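Local coordinates for protein MccF (Escherichia coli, PDB 4IIY) that confers self-immunity to microcin C7, probably as a serine hydrolase of the peptidase S66 family that acts on the processed antibiotic, at residues 40-50 / 73-83; 125-135 / 149-160. The protein carries 1 engineered substitution. All coordinates share one frame; numbering follows the deposited sequence. Where two conformers were deposited one is given.

Contact 1 of 2, residues 40-50 / 73-83. With EDO (1,2-ethanediol), chain P.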
# COMPACT_ATOMS: atom_id res chain seq x y z
N LEU B 40 8.06 -28.26 -17.13
CA LEU B 40 9.22 -27.80 -17.86
C LEU B 40 10.16 -28.98 -18.17
O LEU B 40 10.16 -29.98 -17.46
CB LEU B 40 9.97 -26.76 -17.02
CG LEU B 40 11.07 -25.94 -17.70
CD1 LEU B 40 10.47 -25.03 -18.75
CD2 LEU B 40 11.83 -25.12 -16.66
N ALA B 41 10.94 -28.83 -19.23
CA ALA B 41 11.99 -29.79 -19.57
C ALA B 41 13.19 -29.04 -20.13
O ALA B 41 13.04 -27.98 -20.75
CB ALA B 41 11.48 -30.81 -20.58
N VAL B 42 14.37 -29.62 -19.93
CA VAL B 42 15.58 -29.10 -20.55
C VAL B 42 15.34 -28.92 -22.04
O VAL B 42 14.81 -29.81 -22.71
CB VAL B 42 16.76 -30.05 -20.30
CG1 VAL B 42 17.96 -29.67 -21.17
CG2 VAL B 42 17.14 -30.04 -18.82
N GLY B 43 15.72 -27.75 -22.56
CA GLY B 43 15.58 -27.46 -23.97
C GLY B 43 14.31 -26.70 -24.33
O GLY B 43 14.13 -26.29 -25.47
N ASP B 44 13.43 -26.53 -23.35
CA ASP B 44 12.19 -25.79 -23.59
C ASP B 44 12.42 -24.31 -23.90
O ASP B 44 13.51 -23.76 -23.70
CB ASP B 44 11.23 -25.92 -22.40
CG ASP B 44 10.45 -27.22 -22.38
OD1 ASP B 44 10.52 -28.00 -23.36
OD2 ASP B 44 9.75 -27.47 -21.38
N THR B 45 11.36 -23.68 -24.37
CA THR B 45 11.33 -22.25 -24.67
C THR B 45 10.67 -21.47 -23.54
O THR B 45 9.55 -21.77 -23.11
CB THR B 45 10.58 -21.99 -25.98
OG1 THR B 45 11.25 -22.67 -27.05
CG2 THR B 45 10.51 -20.51 -26.30
N ILE B 46 11.39 -20.46 -23.05
CA ILE B 46 10.91 -19.55 -22.02
C ILE B 46 10.71 -18.19 -22.67
O ILE B 46 11.63 -17.68 -23.31
CB ILE B 46 11.95 -19.42 -20.89
CG1 ILE B 46 12.19 -20.78 -20.21
CG2 ILE B 46 11.52 -18.36 -19.88
CD1 ILE B 46 13.35 -20.80 -19.21
N GLY B 47 9.53 -17.60 -22.51
CA GLY B 47 9.30 -16.24 -22.97
C GLY B 47 9.34 -15.29 -21.79
O GLY B 47 8.91 -15.67 -20.70
N PHE B 48 9.85 -14.08 -21.97
CA PHE B 48 9.91 -13.14 -20.86
C PHE B 48 9.22 -11.82 -21.16
O PHE B 48 9.17 -11.37 -22.32
CB PHE B 48 11.34 -12.96 -20.33
CG PHE B 48 12.36 -12.51 -21.36
CD1 PHE B 48 12.46 -11.18 -21.72
CD2 PHE B 48 13.25 -13.42 -21.92
CE1 PHE B 48 13.43 -10.76 -22.62
CE2 PHE B 48 14.22 -13.00 -22.83
CZ PHE B 48 14.31 -11.67 -23.18
N PHE B 49 8.66 -11.21 -20.12
CA PHE B 49 7.87 -9.99 -20.25
C PHE B 49 8.22 -9.00 -19.15
O PHE B 49 8.68 -9.39 -18.08
CB PHE B 49 6.37 -10.33 -20.18
CG PHE B 49 5.93 -10.82 -18.83
CD1 PHE B 49 5.36 -9.95 -17.92
CD2 PHE B 49 6.13 -12.13 -18.45
CE1 PHE B 49 4.98 -10.39 -16.67
CE2 PHE B 49 5.74 -12.58 -17.21
CZ PHE B 49 5.17 -11.71 -16.31
N SER B 50 8.00 -7.71 -19.43
CA SER B 50 8.27 -6.64 -18.48
C SER B 50 6.96 -5.91 -18.15
O SER B 50 6.56 -4.96 -18.83
CB SER B 50 9.29 -5.66 -19.06
OG SER B 50 10.50 -6.32 -19.41
N LYS B 73 22.15 -23.20 -20.00
CA LYS B 73 21.45 -24.35 -19.46
C LYS B 73 20.66 -25.09 -20.54
O LYS B 73 20.09 -26.15 -20.27
CB LYS B 73 20.49 -23.94 -18.34
CG LYS B 73 21.16 -23.38 -17.11
CD LYS B 73 22.08 -24.39 -16.44
CE LYS B 73 22.64 -23.79 -15.15
NZ LYS B 73 23.49 -24.74 -14.39
N GLY B 74 20.58 -24.51 -21.73
CA GLY B 74 19.92 -25.16 -22.85
C GLY B 74 18.55 -24.62 -23.22
O GLY B 74 17.91 -25.14 -24.14
N PHE B 75 18.09 -23.58 -22.53
CA PHE B 75 16.79 -23.00 -22.83
C PHE B 75 16.84 -22.09 -24.03
O PHE B 75 17.84 -21.41 -24.26
CB PHE B 75 16.22 -22.26 -21.61
CG PHE B 75 15.86 -23.16 -20.48
CD1 PHE B 75 14.76 -23.99 -20.56
CD2 PHE B 75 16.64 -23.21 -19.33
CE1 PHE B 75 14.44 -24.85 -19.53
CE2 PHE B 75 16.32 -24.06 -18.29
CZ PHE B 75 15.22 -24.88 -18.38
N LYS B 76 15.76 -22.10 -24.80
CA LYS B 76 15.57 -21.12 -25.86
C LYS B 76 14.74 -19.99 -25.27
O LYS B 76 13.80 -20.24 -24.52
CB LYS B 76 14.86 -21.77 -27.04
CG LYS B 76 15.62 -22.96 -27.61
CD LYS B 76 14.78 -23.82 -28.53
CE LYS B 76 15.52 -25.09 -28.91
NZ LYS B 76 15.96 -25.88 -27.72
N LEU B 77 15.09 -18.75 -25.60
CA LEU B 77 14.38 -17.60 -25.05
C LEU B 77 13.64 -16.81 -26.11
O LEU B 77 14.16 -16.57 -27.21
CB LEU B 77 15.36 -16.68 -24.32
CG LEU B 77 16.21 -17.32 -23.23
CD1 LEU B 77 17.08 -16.28 -22.56
CD2 LEU B 77 15.35 -18.03 -22.20
N VAL B 78 12.41 -16.41 -25.78
CA VAL B 78 11.63 -15.49 -26.60
C VAL B 78 11.49 -14.18 -25.84
O VAL B 78 10.99 -14.14 -24.71
CB VAL B 78 10.24 -16.06 -26.93
CG1 VAL B 78 9.37 -15.00 -27.61
CG2 VAL B 78 10.36 -17.30 -27.81
N SER B 79 11.96 -13.10 -26.45
CA SER B 79 11.90 -11.78 -25.84
C SER B 79 10.54 -11.13 -26.05
O SER B 79 10.08 -11.00 -27.18
CB SER B 79 12.99 -10.91 -26.45
OG SER B 79 13.01 -9.62 -25.88
N GLY B 80 9.90 -10.70 -24.97
CA GLY B 80 8.64 -9.98 -25.08
C GLY B 80 8.82 -8.70 -25.87
O GLY B 80 9.91 -8.14 -25.94
N LYS B 81 7.73 -8.22 -26.47
CA LYS B 81 7.81 -7.08 -27.39
C LYS B 81 8.22 -5.74 -26.75
O LYS B 81 8.56 -4.80 -27.47
CB LYS B 81 6.49 -6.91 -28.15
CG LYS B 81 5.35 -6.44 -27.26
CD LYS B 81 3.99 -6.59 -27.94
CE LYS B 81 3.71 -5.47 -28.91
NZ LYS B 81 2.24 -5.26 -29.05
N LEU B 82 8.22 -5.64 -25.42
CA LEU B 82 8.66 -4.40 -24.76
C LEU B 82 10.13 -4.44 -24.33
O LEU B 82 10.64 -3.49 -23.72
CB LEU B 82 7.76 -4.05 -23.57
CG LEU B 82 6.31 -3.77 -23.95
CD1 LEU B 82 5.48 -3.46 -22.70
CD2 LEU B 82 6.19 -2.64 -24.96
N THR B 83 10.82 -5.53 -24.63
CA THR B 83 12.24 -5.62 -24.32
C THR B 83 12.99 -4.48 -25.00
O THR B 83 12.79 -4.21 -26.19
CB THR B 83 12.80 -6.97 -24.76
OG1 THR B 83 12.09 -8.00 -24.06
CG2 THR B 83 14.29 -7.08 -24.44
C1 EDO P . 7.00 -31.29 -22.63
O1 EDO P . 5.87 -31.55 -21.78
C2 EDO P . 8.06 -30.50 -21.89
O2 EDO P . 7.62 -29.15 -21.64
O HOH W 1 17.34 -26.25 -20.69
O HOH W 2 10.19 -7.49 -21.81

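Contact 2 of 2, residues 125-135 / 149-160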
# COMPACT_ATOMS: atom_id res chain seq x y z
N LEU B 125 -2.56 -4.15 -15.38
CA LEU B 125 -2.79 -5.00 -16.55
C LEU B 125 -4.01 -5.89 -16.41
O LEU B 125 -4.51 -6.39 -17.42
CB LEU B 125 -1.59 -5.92 -16.79
CG LEU B 125 -0.35 -5.39 -17.49
CD1 LEU B 125 0.26 -4.20 -16.76
CD2 LEU B 125 0.66 -6.51 -17.66
N LEU B 126 -4.48 -6.11 -15.19
CA LEU B 126 -5.44 -7.17 -14.93
C LEU B 126 -6.75 -7.14 -15.73
O LEU B 126 -7.22 -8.18 -16.14
CB LEU B 126 -5.67 -7.34 -13.42
CG LEU B 126 -4.44 -7.89 -12.67
CD1 LEU B 126 -4.64 -7.77 -11.16
CD2 LEU B 126 -4.15 -9.33 -13.07
N PRO B 127 -7.33 -5.95 -15.96
CA PRO B 127 -8.56 -5.95 -16.76
C PRO B 127 -8.34 -6.35 -18.23
O PRO B 127 -9.33 -6.60 -18.92
CB PRO B 127 -9.01 -4.49 -16.69
CG PRO B 127 -8.36 -3.93 -15.46
CD PRO B 127 -7.02 -4.62 -15.42
N PHE B 128 -7.10 -6.43 -18.67
CA PHE B 128 -6.78 -6.54 -20.10
C PHE B 128 -6.11 -7.85 -20.49
O PHE B 128 -5.80 -8.07 -21.67
CB PHE B 128 -5.88 -5.36 -20.51
CG PHE B 128 -6.47 -4.02 -20.17
CD1 PHE B 128 -7.55 -3.53 -20.90
CD2 PHE B 128 -5.99 -3.28 -19.10
CE1 PHE B 128 -8.12 -2.30 -20.58
CE2 PHE B 128 -6.55 -2.06 -18.77
CZ PHE B 128 -7.62 -1.56 -19.52
N LEU B 129 -5.88 -8.73 -19.52
CA LEU B 129 -5.28 -10.03 -19.83
C LEU B 129 -6.29 -10.95 -20.48
O LEU B 129 -7.49 -10.89 -20.18
CB LEU B 129 -4.70 -10.71 -18.59
CG LEU B 129 -3.60 -9.95 -17.85
CD1 LEU B 129 -3.04 -10.85 -16.75
CD2 LEU B 129 -2.51 -9.53 -18.82
N ASP B 130 -5.81 -11.82 -21.36
CA ASP B 130 -6.70 -12.73 -22.07
C ASP B 130 -6.87 -14.01 -21.27
O ASP B 130 -6.19 -15.01 -21.51
CB ASP B 130 -6.15 -13.02 -23.47
CG ASP B 130 -7.17 -13.67 -24.38
OD1 ASP B 130 -8.12 -14.29 -23.87
OD2 ASP B 130 -6.99 -13.57 -25.62
N TYR B 131 -7.78 -13.96 -20.29
CA TYR B 131 -7.97 -15.09 -19.38
C TYR B 131 -8.44 -16.34 -20.12
O TYR B 131 -8.03 -17.45 -19.78
CB TYR B 131 -8.90 -14.72 -18.22
CG TYR B 131 -8.30 -13.61 -17.41
CD1 TYR B 131 -7.19 -13.86 -16.61
CD2 TYR B 131 -8.78 -12.32 -17.48
CE1 TYR B 131 -6.59 -12.85 -15.89
CE2 TYR B 131 -8.18 -11.30 -16.76
CZ TYR B 131 -7.08 -11.56 -15.97
OH TYR B 131 -6.47 -10.56 -15.25
N ASP B 132 -9.29 -16.17 -21.12
CA ASP B 132 -9.75 -17.32 -21.89
C ASP B 132 -8.58 -18.02 -22.58
O ASP B 132 -8.53 -19.24 -22.62
CB ASP B 132 -10.80 -16.90 -22.92
CG ASP B 132 -12.13 -16.55 -22.29
OD1 ASP B 132 -12.40 -16.99 -21.15
OD2 ASP B 132 -12.92 -15.82 -22.94
N ALA B 133 -7.64 -17.24 -23.10
CA ALA B 133 -6.48 -17.82 -23.78
C ALA B 133 -5.56 -18.52 -22.77
O ALA B 133 -4.96 -19.54 -23.09
CB ALA B 133 -5.72 -16.76 -24.56
N ILE B 134 -5.46 -17.97 -21.56
CA ILE B 134 -4.67 -18.59 -20.50
C ILE B 134 -5.26 -19.95 -20.14
O ILE B 134 -4.54 -20.93 -19.96
CB ILE B 134 -4.60 -17.69 -19.26
CG1 ILE B 134 -3.78 -16.44 -19.60
CG2 ILE B 134 -3.98 -18.43 -18.08
CD1 ILE B 134 -3.84 -15.36 -18.54
N ILE B 135 -6.59 -20.02 -20.06
CA ILE B 135 -7.25 -21.28 -19.77
C ILE B 135 -7.06 -22.29 -20.90
O ILE B 135 -6.82 -23.47 -20.65
CB ILE B 135 -8.75 -21.05 -19.50
CG1 ILE B 135 -8.93 -20.29 -18.19
CG2 ILE B 135 -9.51 -22.37 -19.48
CD1 ILE B 135 -10.29 -19.68 -18.01
N ALA B 149 0.77 -9.39 -8.40
CA ALA B 149 -0.56 -8.98 -8.85
C ALA B 149 -1.05 -9.88 -9.99
O ALA B 149 -2.23 -10.25 -10.03
CB ALA B 149 -0.56 -7.52 -9.27
N LEU B 150 -0.15 -10.23 -10.90
CA LEU B 150 -0.48 -11.13 -12.01
C LEU B 150 -0.62 -12.58 -11.56
O LEU B 150 -1.54 -13.28 -11.99
CB LEU B 150 0.56 -11.06 -13.12
CG LEU B 150 0.86 -9.68 -13.68
CD1 LEU B 150 1.75 -9.83 -14.90
CD2 LEU B 150 -0.43 -8.93 -14.04
N LEU B 151 0.28 -13.05 -10.71
CA LEU B 151 0.22 -14.44 -10.26
C LEU B 151 -1.08 -14.71 -9.52
O LEU B 151 -1.77 -15.70 -9.78
CB LEU B 151 1.40 -14.76 -9.34
CG LEU B 151 2.80 -14.58 -9.94
CD1 LEU B 151 3.86 -14.74 -8.86
CD2 LEU B 151 3.06 -15.56 -11.08
N ALA B 152 -1.41 -13.81 -8.60
CA ALA B 152 -2.63 -13.95 -7.81
C ALA B 152 -3.88 -13.69 -8.66
O ALA B 152 -4.87 -14.41 -8.55
CB ALA B 152 -2.59 -13.02 -6.61
N GLY B 153 -3.83 -12.66 -9.50
CA GLY B 153 -4.97 -12.33 -10.33
C GLY B 153 -5.32 -13.42 -11.33
O GLY B 153 -6.49 -13.73 -11.56
N ILE B 154 -4.30 -14.01 -11.94
CA ILE B 154 -4.52 -15.11 -12.88
C ILE B 154 -5.11 -16.32 -12.16
O ILE B 154 -6.04 -16.95 -12.65
CB ILE B 154 -3.22 -15.46 -13.64
CG1 ILE B 154 -2.89 -14.34 -14.63
CG2 ILE B 154 -3.34 -16.80 -14.34
CD1 ILE B 154 -1.51 -14.44 -15.25
N TYR B 155 -4.59 -16.63 -10.98
CA TYR B 155 -5.16 -17.72 -10.19
C TYR B 155 -6.63 -17.45 -9.86
O TYR B 155 -7.49 -18.33 -10.01
CB TYR B 155 -4.35 -17.93 -8.91
CG TYR B 155 -4.95 -18.96 -7.97
CD1 TYR B 155 -4.89 -20.31 -8.26
CD2 TYR B 155 -5.60 -18.56 -6.81
CE1 TYR B 155 -5.46 -21.24 -7.40
CE2 TYR B 155 -6.17 -19.49 -5.95
CZ TYR B 155 -6.09 -20.83 -6.25
OH TYR B 155 -6.66 -21.74 -5.38
N ALA B 156 -6.93 -16.24 -9.42
CA ALA B 156 -8.30 -15.88 -9.05
C ALA B 156 -9.27 -16.05 -10.23
O ALA B 156 -10.39 -16.52 -10.05
CB ALA B 156 -8.36 -14.44 -8.51
N LYS B 157 -8.83 -15.67 -11.43
CA LYS B 157 -9.69 -15.72 -12.61
C LYS B 157 -9.78 -17.08 -13.27
O LYS B 157 -10.80 -17.38 -13.91
CB LYS B 157 -9.21 -14.70 -13.64
CG LYS B 157 -9.56 -13.26 -13.30
CD LYS B 157 -11.07 -13.03 -13.43
CE LYS B 157 -11.45 -11.60 -13.13
NZ LYS B 157 -12.93 -11.41 -13.24
N THR B 158 -8.74 -17.91 -13.15
CA THR B 158 -8.64 -19.11 -13.97
C THR B 158 -8.41 -20.40 -13.19
O THR B 158 -8.60 -21.49 -13.74
CB THR B 158 -7.49 -19.03 -15.01
OG1 THR B 158 -6.23 -19.09 -14.34
CG2 THR B 158 -7.58 -17.74 -15.82
N GLY B 159 -7.98 -20.28 -11.94
CA GLY B 159 -7.61 -21.45 -11.17
C GLY B 159 -6.27 -22.05 -11.54
O GLY B 159 -5.89 -23.09 -10.98
N LEU B 160 -5.54 -21.42 -12.46
CA LEU B 160 -4.21 -21.89 -12.84
C LEU B 160 -3.22 -21.79 -11.69
O LEU B 160 -3.12 -20.76 -11.03
CB LEU B 160 -3.69 -21.08 -14.03
CG LEU B 160 -2.29 -21.41 -14.54
CD1 LEU B 160 -2.19 -22.84 -15.06
CD2 LEU B 160 -1.91 -20.42 -15.64

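Contact 1 of 2, residues 40-50 / 73-83
Phe48 lays one face of its ring over the backbone of Ser79, with Ser79 CA 3.9 Å from the ring centroid, while Leu77 CB meets the edge of the same ring. The phenyl is put there by a first torsion of 57°, which sets CG between the backbone N and the carbonyl carbon. At the other end Phe75 receives the CD1 methyl of Ile46 over one face, 3.9 Å from the ring centroid. Asp44 O lies in the plane of that ring at its edge, and Leu40 CD2 reaches Phe75 CZ at 3.8 Å. Between the rings, strands 45-49 and 76-79 pair in parallel: Ile46 N donates to Lys76 O at 2.8 Å, and Val78 N returns a bond to Ile46 O. On the face carrying Thr45, Lys76 and Val78, the Thr45 CG2 methyl packs on Val78 CG2 at 3.6 Å. The Lys76 chain bends at its last torsion (56°) to bring NZ 2.9 Å from Gly43 O, on a lone pair in the carbonyl plane. Second-shell bonds fix both ends. The type II turn Ala41-Asp44 is closed by Asp44 N to Ala41 O, and Asp44 OD2 accepts from Ala41 N as well; water 1, above the face of Phe75 away from Ile46, links Gly43 N to Lys73 O. Beyond Phe48, Thr83 OG1 donates to Gly80 O. Strand 110-115 continues the sheet beyond 45-49, leaving 76-79 at its edge within the chain. Through its short lone-pair bond the Lys76 ammonium probably polarises the Gly43 carbonyl, whereas the face with Ile46, Leu77 and Phe48 rests on rings and methyls.

Contact 2 of 2, residues 125-135 / 149-160
The ring of Tyr131 carries the aliphatic part of Lys157 over one face: Lys157 CG stands 3.9 Å from the ring centroid, only 9° off the normal. Leu129 CB, from the tyrosine's own segment, lies over the opposite face, toward its rim. Lys157 turns at its second torsion (-70°) as it passes the ring, and its ammonium goes on to a salt bridge with Glu256 and a cation-pi contact with Trp257. The hydroxyl is held by a 2.6 Å bond from Tyr131 OH to Leu126 O, on a lone pair in the carbonyl plane, while Lys157 and Leu129 on the two faces restrict the ring's rotation.

The dense, buried part is aliphatic. Leu129 CD1 and Ile134 CD1 both reach the Ile154 side chain, the latter meeting Ile154 CD1 at 4.1 Å, with the two isoleucines crossing at about a right angle. Ile134 CG2 extends the patch to Leu160 CD2, 3.8 Å away. At the other end Leu126 pushes its methyls against the helix backbone, CD1 lying 3.6 Å from Ala149 O, and CD2 passes Gly153, where the absence of a side chain lets the leucine come close.

Helices 131-135 and 149-158 lie on either side, in sequence, of parallel strand 140-143, a helix-strand-helix passage of the N-terminal domain, and their segments cross at -79° with axes 10.3 Å apart. Asp130 N-caps the first, its OD1 accepting from Ala133 N.

The side nearer solvent is simpler. Exposed Ile135 slides alongside Thr158, with CG1 3.7 Å from Thr158 CB. Thr158 OG1 turns back into its own helix end, donating to Ile154 O and accepting from Leu160 N in an ST turn.

Overall arrangement
Contact 1 closes before contact 2 opens along the chain, yet their centres lie only about 20 Å apart and they touch, Phe49 CE1 packing on Leu150 CD1 at 3.7 Å. The six-stranded sheet links them: contact 1 pairs its strands 76-79 and 45-49, while contact 2 joins helices that precede and follow strand 140-143 in the chain. Each has one side chain, Ser50 or Ala149, about 10 Å from the bound glutamyl sulfamoyl inosine. Ala149 is also about 10 Å, side chain to side chain, from Ala145, the engineered residue at the predicted nucleophile position, and about 12 Å from Glu270, a predicted member of the charge relay.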